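SPbeta prophage-derived aminoglycoside N(3')-acetyltransferase-like protein YokD (Bacillus subtilis, PDB 2NYG) binds coenzyme A and probably acts as an acetyltransferase of the antibiotic N-acetyltransferase family, which may contribute to antibiotic resistance. Local coordinates at residues F153-Q158 with A187-P192; Q194-R199 with K215-R220; E221-E226 with K261-N266. All blocks are in the same frame, centred on the assembly; numbering follows the deposited sequence.

Contact 1 (F153-Q158 with A187-P192)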
loop_
_atom_site.group_PDB
_atom_site.type_symbol
_atom_site.label_atom_id
_atom_site.label_comp_id
_atom_site.label_asym_id
_atom_site.label_seq_id
_atom_site.Cartn_x
_atom_site.Cartn_y
_atom_site.Cartn_z
ATOM N N PHE A 153 24.364 -1.263 11.062
ATOM C CA PHE A 153 24.639 -0.135 10.188
ATOM C C PHE A 153 23.661 -0.205 9.034
ATOM O O PHE A 153 22.690 0.537 8.998
ATOM C CB PHE A 153 26.099 -0.192 9.735
ATOM C CG PHE A 153 27.074 -0.085 10.880
ATOM C CD1 PHE A 153 28.123 -0.992 11.018
ATOM C CD2 PHE A 153 26.907 0.905 11.854
ATOM C CE1 PHE A 153 28.991 -0.914 12.121
ATOM C CE2 PHE A 153 27.759 0.991 12.951
ATOM C CZ PHE A 153 28.800 0.082 13.087
ATOM N N GLY A 154 23.897 -1.117 8.103
ATOM C CA GLY A 154 22.986 -1.282 6.980
ATOM C C GLY A 154 22.287 -0.041 6.441
ATOM O O GLY A 154 21.068 0.062 6.429
ATOM N N LEU A 155 23.095 0.905 5.991
ATOM C CA LEU A 155 22.651 2.155 5.404
ATOM C C LEU A 155 24.016 2.748 5.082
ATOM O O LEU A 155 24.160 3.825 4.506
ATOM C CB LEU A 155 21.863 2.991 6.417
ATOM C CG LEU A 155 21.059 4.159 5.822
ATOM C CD1 LEU A 155 20.514 3.780 4.439
ATOM C CD2 LEU A 155 19.918 4.538 6.752
ATOM N N GLY A 156 25.022 1.972 5.468
ATOM C CA GLY A 156 26.400 2.318 5.224
ATOM C C GLY A 156 26.950 1.296 4.248
ATOM O O GLY A 156 26.228 0.829 3.365
ATOM N N GLU A 157 28.229 0.957 4.397
ATOM C CA GLU A 157 28.871 -0.027 3.532
ATOM C C GLU A 157 28.080 -1.310 3.733
ATOM O O GLU A 157 27.564 -1.561 4.828
ATOM C CB GLU A 157 30.319 -0.260 3.968
ATOM C CG GLU A 157 31.086 0.994 4.361
ATOM C CD GLU A 157 31.313 1.938 3.199
ATOM O OE1 GLU A 157 31.057 1.539 2.048
ATOM O OE2 GLU A 157 31.765 3.079 3.430
ATOM N N GLN A 158 27.974 -2.108 2.681
ATOM C CA GLN A 158 27.250 -3.373 2.735
ATOM C C GLN A 158 25.757 -3.267 2.485
ATOM O O GLN A 158 25.132 -4.238 2.071
ATOM C CB GLN A 158 27.483 -4.073 4.067
ATOM C CG GLN A 158 28.916 -4.494 4.303
ATOM C CD GLN A 158 29.012 -5.503 5.426
ATOM O OE1 GLN A 158 28.583 -5.234 6.552
ATOM N NE2 GLN A 158 29.559 -6.682 5.125
ATOM N N ALA A 187 27.420 8.747 3.354
ATOM C CA ALA A 187 28.585 9.565 3.674
ATOM C C ALA A 187 28.841 9.578 5.194
ATOM O O ALA A 187 29.994 9.607 5.636
ATOM C CB ALA A 187 28.381 10.972 3.159
ATOM N N GLU A 188 27.774 9.541 5.988
ATOM C CA GLU A 188 27.915 9.541 7.442
ATOM C C GLU A 188 28.707 8.353 7.977
ATOM O O GLU A 188 29.058 8.333 9.151
ATOM C CB GLU A 188 26.539 9.613 8.126
ATOM C CG GLU A 188 25.883 10.985 7.997
ATOM C CD GLU A 188 24.476 11.055 8.556
ATOM O OE1 GLU A 188 23.594 10.319 8.061
ATOM O OE2 GLU A 188 24.246 11.859 9.482
ATOM N N TYR A 189 28.997 7.370 7.130
ATOM C CA TYR A 189 29.794 6.217 7.556
ATOM C C TYR A 189 31.237 6.333 7.022
ATOM O O TYR A 189 32.051 5.416 7.174
ATOM C CB TYR A 189 29.186 4.906 7.053
ATOM C CG TYR A 189 27.795 4.575 7.559
ATOM C CD1 TYR A 189 26.665 5.176 6.998
ATOM C CD2 TYR A 189 27.600 3.611 8.553
ATOM C CE1 TYR A 189 25.382 4.824 7.402
ATOM C CE2 TYR A 189 26.315 3.248 8.965
ATOM C CZ TYR A 189 25.212 3.862 8.378
ATOM O OH TYR A 189 23.932 3.512 8.744
ATOM N N ARG A 190 31.545 7.469 6.405
ATOM C CA ARG A 190 32.866 7.711 5.839
ATOM C C ARG A 190 33.524 8.962 6.432
ATOM O O ARG A 190 34.470 9.499 5.855
ATOM C CB ARG A 190 32.733 7.843 4.317
ATOM C CG ARG A 190 32.066 6.628 3.692
ATOM C CD ARG A 190 31.794 6.738 2.196
ATOM N NE ARG A 190 31.494 5.417 1.642
ATOM C CZ ARG A 190 31.162 5.167 0.378
ATOM N NH1 ARG A 190 31.070 6.155 -0.501
ATOM N NH2 ARG A 190 30.936 3.919 -0.008
ATOM N N ILE A 191 33.030 9.409 7.588
ATOM C CA ILE A 191 33.559 10.602 8.253
ATOM C C ILE A 191 34.015 10.354 9.693
ATOM O O ILE A 191 33.590 9.391 10.326
ATOM C CB ILE A 191 32.527 11.747 8.255
ATOM C CG1 ILE A 191 31.292 11.358 9.066
ATOM C CG2 ILE A 191 32.177 12.108 6.822
ATOM C CD1 ILE A 191 30.475 12.543 9.548
ATOM N N PRO A 192 34.891 11.223 10.225
ATOM C CA PRO A 192 35.439 11.132 11.589
ATOM C C PRO A 192 34.402 11.109 12.707
ATOM O O PRO A 192 34.521 10.361 13.680
ATOM C CB PRO A 192 36.350 12.351 11.676
ATOM C CG PRO A 192 36.814 12.499 10.264
ATOM C CD PRO A 192 35.545 12.312 9.481
#
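Y189 lays one face of its ring on the backbone of G156: the CA of G156 stands 3.3 Å from the centroid of the Y189 ring and only 11° off its normal, a CH-pi contact centred on the face. G156, having no side chain, meets the ring with its backbone CA. The CE2 of Y189 meets the CB of F153 at 3.5 Å, and the two rings are steeply inclined, their planes 85° apart. Farther along the same segments, R190 grips E157 side-on. Its NE reaches OE2 of E157 at 3.0 Å and its NH2 reaches OE1 of E157 at 3.1 Å, both nearly straight, and the carboxylate and guanidinium planes lie within 16° of each other. E157 is bent at chi2, while R190 runs extended from CG to NE. In the next shell, a type I turn from A187 to R190 presents Y189 and R190 in succession, Y165 adds a cation-pi contact to R190, and the Y189 hydroxyl is hydrogen-bonded to E216. Because each carboxylate oxygen of E157 takes its own N-H in a nearly coplanar pairing, the salt bridge fixes how the carboxylate and guanidinium are turned against each other as well as their separation.

Contact 2 (Q194-R199 with K215-R220)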
loop_
_atom_site.group_PDB
_atom_site.type_symbol
_atom_site.label_atom_id
_atom_site.label_comp_id
_atom_site.label_asym_id
_atom_site.label_seq_id
_atom_site.Cartn_x
_atom_site.Cartn_y
_atom_site.Cartn_z
ATOM N N GLN A 194 31.064 10.265 14.650
ATOM C CA GLN A 194 30.194 9.089 14.733
ATOM C C GLN A 194 29.579 8.855 16.091
ATOM O O GLN A 194 30.266 8.438 17.003
ATOM C CB GLN A 194 30.948 7.817 14.368
ATOM C CG GLN A 194 30.928 7.469 12.910
ATOM C CD GLN A 194 31.414 6.062 12.642
ATOM O OE1 GLN A 194 31.384 5.606 11.507
ATOM N NE2 GLN A 194 31.867 5.371 13.683
ATOM N N LYS A 195 28.287 9.119 16.225
ATOM C CA LYS A 195 27.601 8.860 17.484
ATOM C C LYS A 195 26.908 7.518 17.283
ATOM O O LYS A 195 26.001 7.391 16.467
ATOM C CB LYS A 195 26.577 9.950 17.792
ATOM C CG LYS A 195 25.853 9.781 19.119
ATOM C CD LYS A 195 24.823 10.893 19.279
ATOM C CE LYS A 195 24.232 10.930 20.677
ATOM N NZ LYS A 195 23.659 9.618 21.099
ATOM N N ILE A 196 27.373 6.518 18.020
ATOM C CA ILE A 196 26.856 5.164 17.938
ATOM C C ILE A 196 25.769 4.857 18.956
ATOM O O ILE A 196 26.030 4.819 20.157
ATOM C CB ILE A 196 27.994 4.156 18.118
ATOM C CG1 ILE A 196 28.951 4.273 16.943
ATOM C CG2 ILE A 196 27.439 2.749 18.269
ATOM C CD1 ILE A 196 29.964 3.178 16.899
ATOM N N ILE A 197 24.552 4.640 18.460
ATOM C CA ILE A 197 23.416 4.314 19.308
ATOM C C ILE A 197 23.064 2.833 19.217
ATOM O O ILE A 197 23.465 2.133 18.288
ATOM C CB ILE A 197 22.165 5.152 18.946
ATOM C CG1 ILE A 197 21.869 5.047 17.458
ATOM C CG2 ILE A 197 22.374 6.589 19.348
ATOM C CD1 ILE A 197 20.644 5.839 17.021
ATOM N N ASN A 198 22.321 2.362 20.209
ATOM C CA ASN A 198 21.898 0.971 20.282
ATOM C C ASN A 198 20.446 0.942 19.885
ATOM O O ASN A 198 19.633 1.656 20.469
ATOM C CB ASN A 198 22.038 0.452 21.712
ATOM C CG ASN A 198 23.476 0.398 22.173
ATOM O OD1 ASN A 198 24.231 -0.491 21.780
ATOM N ND2 ASN A 198 23.869 1.359 23.000
ATOM N N ARG A 199 20.124 0.139 18.878
ATOM C CA ARG A 199 18.748 0.029 18.424
ATOM C C ARG A 199 18.236 -1.398 18.597
ATOM O O ARG A 199 19.010 -2.342 18.799
ATOM C CB ARG A 199 18.620 0.467 16.960
ATOM C CG ARG A 199 18.726 1.956 16.747
ATOM C CD ARG A 199 18.873 2.303 15.277
ATOM N NE ARG A 199 17.640 2.134 14.517
ATOM C CZ ARG A 199 16.576 2.927 14.625
ATOM N NH1 ARG A 199 16.593 3.954 15.463
ATOM N NH2 ARG A 199 15.491 2.697 13.896
ATOM N N LYS A 215 23.716 -2.187 16.653
ATOM C CA LYS A 215 24.286 -0.855 16.743
ATOM C C LYS A 215 24.019 -0.101 15.451
ATOM O O LYS A 215 23.935 -0.703 14.380
ATOM C CB LYS A 215 25.787 -0.946 17.030
ATOM C CG LYS A 215 26.099 -1.556 18.398
ATOM C CD LYS A 215 27.595 -1.595 18.694
ATOM C CE LYS A 215 27.864 -2.095 20.113
ATOM N NZ LYS A 215 27.089 -1.318 21.119
ATOM N N GLU A 216 23.877 1.215 15.566
ATOM C CA GLU A 216 23.586 2.063 14.423
ATOM C C GLU A 216 24.044 3.496 14.662
ATOM O O GLU A 216 24.135 3.941 15.801
ATOM C CB GLU A 216 22.080 2.067 14.175
ATOM C CG GLU A 216 21.678 2.789 12.919
ATOM C CD GLU A 216 22.186 2.072 11.696
ATOM O OE1 GLU A 216 21.553 1.064 11.301
ATOM O OE2 GLU A 216 23.225 2.503 11.149
ATOM N N LEU A 217 24.315 4.230 13.593
ATOM C CA LEU A 217 24.724 5.620 13.733
ATOM C C LEU A 217 23.508 6.516 14.028
ATOM O O LEU A 217 22.387 6.238 13.585
ATOM C CB LEU A 217 25.408 6.100 12.452
ATOM C CG LEU A 217 26.681 5.359 12.069
ATOM C CD1 LEU A 217 27.303 6.004 10.848
ATOM C CD2 LEU A 217 27.647 5.386 13.251
ATOM N N GLU A 218 23.716 7.578 14.797
ATOM C CA GLU A 218 22.623 8.490 15.090
ATOM C C GLU A 218 22.720 9.544 14.005
ATOM O O GLU A 218 23.409 10.547 14.148
ATOM C CB GLU A 218 22.776 9.126 16.475
ATOM C CG GLU A 218 21.662 10.096 16.773
ATOM C CD GLU A 218 21.677 10.627 18.189
ATOM O OE1 GLU A 218 21.701 9.813 19.137
ATOM O OE2 GLU A 218 21.643 11.864 18.353
ATOM N N PHE A 219 22.031 9.292 12.909
ATOM C CA PHE A 219 22.058 10.170 11.754
ATOM C C PHE A 219 21.738 11.623 12.001
ATOM O O PHE A 219 21.058 11.964 12.951
ATOM C CB PHE A 219 21.123 9.611 10.694
ATOM C CG PHE A 219 21.427 8.191 10.329
ATOM C CD1 PHE A 219 20.414 7.246 10.242
ATOM C CD2 PHE A 219 22.731 7.796 10.081
ATOM C CE1 PHE A 219 20.699 5.933 9.917
ATOM C CE2 PHE A 219 23.023 6.493 9.758
ATOM C CZ PHE A 219 22.005 5.558 9.675
ATOM N N ARG A 220 22.250 12.473 11.119
ATOM C CA ARG A 220 22.034 13.913 11.182
ATOM C C ARG A 220 21.331 14.361 9.904
ATOM O O ARG A 220 21.720 15.346 9.272
ATOM C CB ARG A 220 23.367 14.648 11.316
ATOM C CG ARG A 220 24.082 14.413 12.635
ATOM C CD ARG A 220 25.342 15.223 12.712
ATOM N NE ARG A 220 26.393 14.683 11.864
ATOM C CZ ARG A 220 27.490 15.348 11.522
ATOM N NH1 ARG A 220 27.671 16.589 11.951
ATOM N NH2 ARG A 220 28.421 14.763 10.773
HETATM O O HOH W 1 26.539 9.159 13.780
#
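K195 and E218 cross obliquely where the paired strands give way to loops. The K195 chain is extended as far as CE and then bends at chi4 (-54°), which turns NZ onto OE1 of E218; this salt bridge, 2.8 Å from NZ of K195 to OE1 of E218, comes from above the carboxylate plane, 45° out of it. I197 approaches E218 at about a right angle, CG2 foremost. N198 and K215, by contrast, lie side by side and point the same way, with NZ of K215 hydrogen-bonded to OD1 of N198 at 3.0 Å. On the face shared with that pair, I196 and L217 touch through CG1 of I196 and CD2 of L217 at 4.1 Å. CD of R199 packs against CB of E216, which lies on the face of I197 and whose OE2 is hydrogen-bonded to Y189. Between these side chains, reciprocal backbone bonds join I197 and E216, with N of I197 2.8 Å from O of E216, and N of E218 adds a bond to O of K195. This is an antiparallel ladder: I197 with E216 is a hydrogen-bonded pair flanked by two non-hydrogen-bonded ones, in the small three-stranded sheet where strand 196-201 is outermost within this chain.

Contact 3 (E221-E226 with K261-N266)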
loop_
_atom_site.group_PDB
_atom_site.type_symbol
_atom_site.label_atom_id
_atom_site.label_comp_id
_atom_site.label_asym_id
_atom_site.label_seq_id
_atom_site.Cartn_x
_atom_site.Cartn_y
_atom_site.Cartn_z
ATOM N N GLU A 221 20.282 13.635 9.534
ATOM C CA GLU A 221 19.539 13.956 8.330
ATOM C C GLU A 221 19.022 15.401 8.286
ATOM O O GLU A 221 18.686 15.908 7.213
ATOM C CB GLU A 221 18.382 12.965 8.145
ATOM C CG GLU A 221 17.193 13.154 9.073
ATOM C CD GLU A 221 17.167 12.180 10.250
ATOM O OE1 GLU A 221 17.932 11.190 10.233
ATOM O OE2 GLU A 221 16.362 12.405 11.187
ATOM N N GLU A 222 18.984 16.068 9.439
ATOM C CA GLU A 222 18.499 17.443 9.516
ATOM C C GLU A 222 19.317 18.397 8.665
ATOM O O GLU A 222 18.848 19.474 8.318
ATOM C CB GLU A 222 18.500 17.948 10.963
ATOM C CG GLU A 222 19.872 18.184 11.546
ATOM C CD GLU A 222 20.359 17.025 12.377
ATOM O OE1 GLU A 222 19.790 15.919 12.242
ATOM O OE2 GLU A 222 21.318 17.215 13.161
ATOM N N LEU A 223 20.539 17.991 8.333
ATOM C CA LEU A 223 21.459 18.791 7.526
ATOM C C LEU A 223 21.371 18.547 6.007
ATOM O O LEU A 223 21.754 19.414 5.214
ATOM C CB LEU A 223 22.893 18.515 7.976
ATOM C CG LEU A 223 23.262 18.829 9.428
ATOM C CD1 LEU A 223 24.661 18.312 9.709
ATOM C CD2 LEU A 223 23.168 20.329 9.673
ATOM N N PHE A 224 20.869 17.373 5.617
ATOM C CA PHE A 224 20.769 16.985 4.215
ATOM C C PHE A 224 20.293 18.081 3.298
ATOM O O PHE A 224 20.776 18.195 2.182
ATOM C CB PHE A 224 19.869 15.760 4.057
ATOM C CG PHE A 224 20.462 14.496 4.623
ATOM C CD1 PHE A 224 21.634 14.535 5.375
ATOM C CD2 PHE A 224 19.817 13.269 4.450
ATOM C CE1 PHE A 224 22.149 13.391 5.945
ATOM C CE2 PHE A 224 20.332 12.103 5.026
ATOM C CZ PHE A 224 21.494 12.166 5.773
ATOM N N GLN A 225 19.350 18.888 3.771
ATOM C CA GLN A 225 18.835 19.979 2.968
ATOM C C GLN A 225 19.938 20.996 2.702
ATOM O O GLN A 225 19.999 21.581 1.626
ATOM C CB GLN A 225 17.665 20.652 3.672
ATOM C CG GLN A 225 16.995 21.719 2.835
ATOM C CD GLN A 225 16.547 21.194 1.494
ATOM O OE1 GLN A 225 16.159 20.037 1.370
ATOM N NE2 GLN A 225 16.587 22.046 0.484
ATOM N N GLU A 226 20.820 21.191 3.680
ATOM C CA GLU A 226 21.927 22.123 3.523
ATOM C C GLU A 226 22.985 21.499 2.621
ATOM O O GLU A 226 23.549 22.157 1.756
ATOM C CB GLU A 226 22.553 22.451 4.871
ATOM C CG GLU A 226 23.147 23.843 4.926
ATOM C CD GLU A 226 23.966 24.093 6.184
ATOM O OE1 GLU A 226 23.479 23.761 7.293
ATOM O OE2 GLU A 226 25.093 24.626 6.049
ATOM N N LYS A 261 32.726 15.244 2.093
ATOM C CA LYS A 261 33.556 16.427 2.245
ATOM C C LYS A 261 32.900 17.559 3.027
ATOM O O LYS A 261 33.509 18.118 3.944
ATOM C CB LYS A 261 34.024 16.902 0.875
ATOM C CG LYS A 261 34.952 15.891 0.247
ATOM C CD LYS A 261 35.446 16.292 -1.114
ATOM C CE LYS A 261 36.491 15.299 -1.578
ATOM N NZ LYS A 261 37.153 15.724 -2.833
ATOM N N TRP A 262 31.665 17.895 2.681
ATOM C CA TRP A 262 30.942 18.936 3.399
ATOM C C TRP A 262 30.960 18.569 4.890
ATOM O O TRP A 262 31.251 19.406 5.733
ATOM C CB TRP A 262 29.504 19.025 2.894
ATOM C CG TRP A 262 28.733 20.181 3.441
ATOM C CD1 TRP A 262 28.500 21.370 2.823
ATOM C CD2 TRP A 262 28.067 20.248 4.708
ATOM N NE1 TRP A 262 27.720 22.178 3.620
ATOM C CE2 TRP A 262 27.442 21.515 4.785
ATOM C CE3 TRP A 262 27.935 19.363 5.784
ATOM C CZ2 TRP A 262 26.695 21.918 5.896
ATOM C CZ3 TRP A 262 27.195 19.756 6.886
ATOM C CH2 TRP A 262 26.582 21.025 6.935
ATOM N N PHE A 263 30.648 17.317 5.207
ATOM C CA PHE A 263 30.656 16.853 6.592
ATOM C C PHE A 263 32.050 16.934 7.226
ATOM O O PHE A 263 32.205 17.479 8.315
ATOM C CB PHE A 263 30.177 15.391 6.692
ATOM C CG PHE A 263 28.688 15.210 6.580
ATOM C CD1 PHE A 263 27.822 15.988 7.329
ATOM C CD2 PHE A 263 28.152 14.229 5.750
ATOM C CE1 PHE A 263 26.448 15.798 7.258
ATOM C CE2 PHE A 263 26.779 14.032 5.674
ATOM C CZ PHE A 263 25.927 14.817 6.429
ATOM N N ILE A 264 33.050 16.379 6.547
ATOM C CA ILE A 264 34.412 16.363 7.058
ATOM C C ILE A 264 34.960 17.750 7.379
ATOM O O ILE A 264 35.512 17.980 8.466
ATOM C CB ILE A 264 35.387 15.686 6.053
ATOM C CG1 ILE A 264 35.056 14.203 5.917
ATOM C CG2 ILE A 264 36.825 15.841 6.528
ATOM C CD1 ILE A 264 35.958 13.456 4.945
ATOM N N ASN A 265 34.811 18.670 6.435
ATOM C CA ASN A 265 35.320 20.019 6.621
ATOM C C ASN A 265 34.425 20.917 7.449
ATOM O O ASN A 265 34.799 22.033 7.795
ATOM C CB ASN A 265 35.558 20.665 5.253
ATOM C CG ASN A 265 36.756 20.067 4.513
ATOM O OD1 ASN A 265 37.830 19.901 5.089
ATOM N ND2 ASN A 265 36.570 19.737 3.237
ATOM N N ASN A 266 33.241 20.446 7.791
ATOM C CA ASN A 266 32.375 21.302 8.570
ATOM C C ASN A 266 32.376 20.934 10.035
ATOM O O ASN A 266 31.961 21.743 10.848
ATOM C CB ASN A 266 30.974 21.230 8.049
ATOM C CG ASN A 266 30.440 22.571 7.573
ATOM O OD1 ASN A 266 30.867 23.115 6.557
ATOM N ND2 ASN A 266 29.483 23.099 8.308
HETATM O O HOH W 2 26.539 24.559 3.368
#
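L223 supplies the apolar centre of the contact, its CD1 touching two aromatic residues of helix 252-268, F263 and W262. This methyl lies 3.9 Å from CE1 of F263, in the plane of that ring at its edge, and the same CD1 of L223 is 4.1 Å from CZ3 of W262. L223 and W262 cross at about a right angle. F224 extends the apolar group: its CE1 is 4.1 Å from CZ of F263, so the two phenyl groups meet rim atom to rim atom. The F224 ring also meets H185 edge-to-face. The polar part lies at the other end of the contact. OE2 of E226 comes 3.2 Å from CZ2 of W262, at the edge of the indole and near its plane, with carboxylate and ring planes 88° apart. One water joins the same two residues: it donates to OE2 of E226 at 3.0 Å and accepts from NE1 of W262 at 2.7 Å. The contacts among L223, F224, F263 and the W262 ring are thus van der Waals, whereas the hydrogen-bonding link from the E226 carboxylate to the indole N-H runs through water. That bridge gives both polar atoms a partner beside the apolar contacts.

Contacts 1, 2 and 3 follow one another along the chain, each closing before the next opens, and all lie within the acetyltransferase domain. Centres of contacts 1 and 2 are about 10 Å apart, those of 1 and 3 about 14 Å, and those of 2 and 3 about 16 Å. The loop 187-192 is common ground: E188 probably hydrogen-bonds to the backbone of R220 in contact 2, and I191 packs on F263 and I264 in contact 3. Segment 215-220 of contact 2 runs directly into segment 221-226 of contact 3, and R220 touches F263. Together they tie the three-stranded sheet to helices 224-234 and 252-268, away from the coenzyme A site.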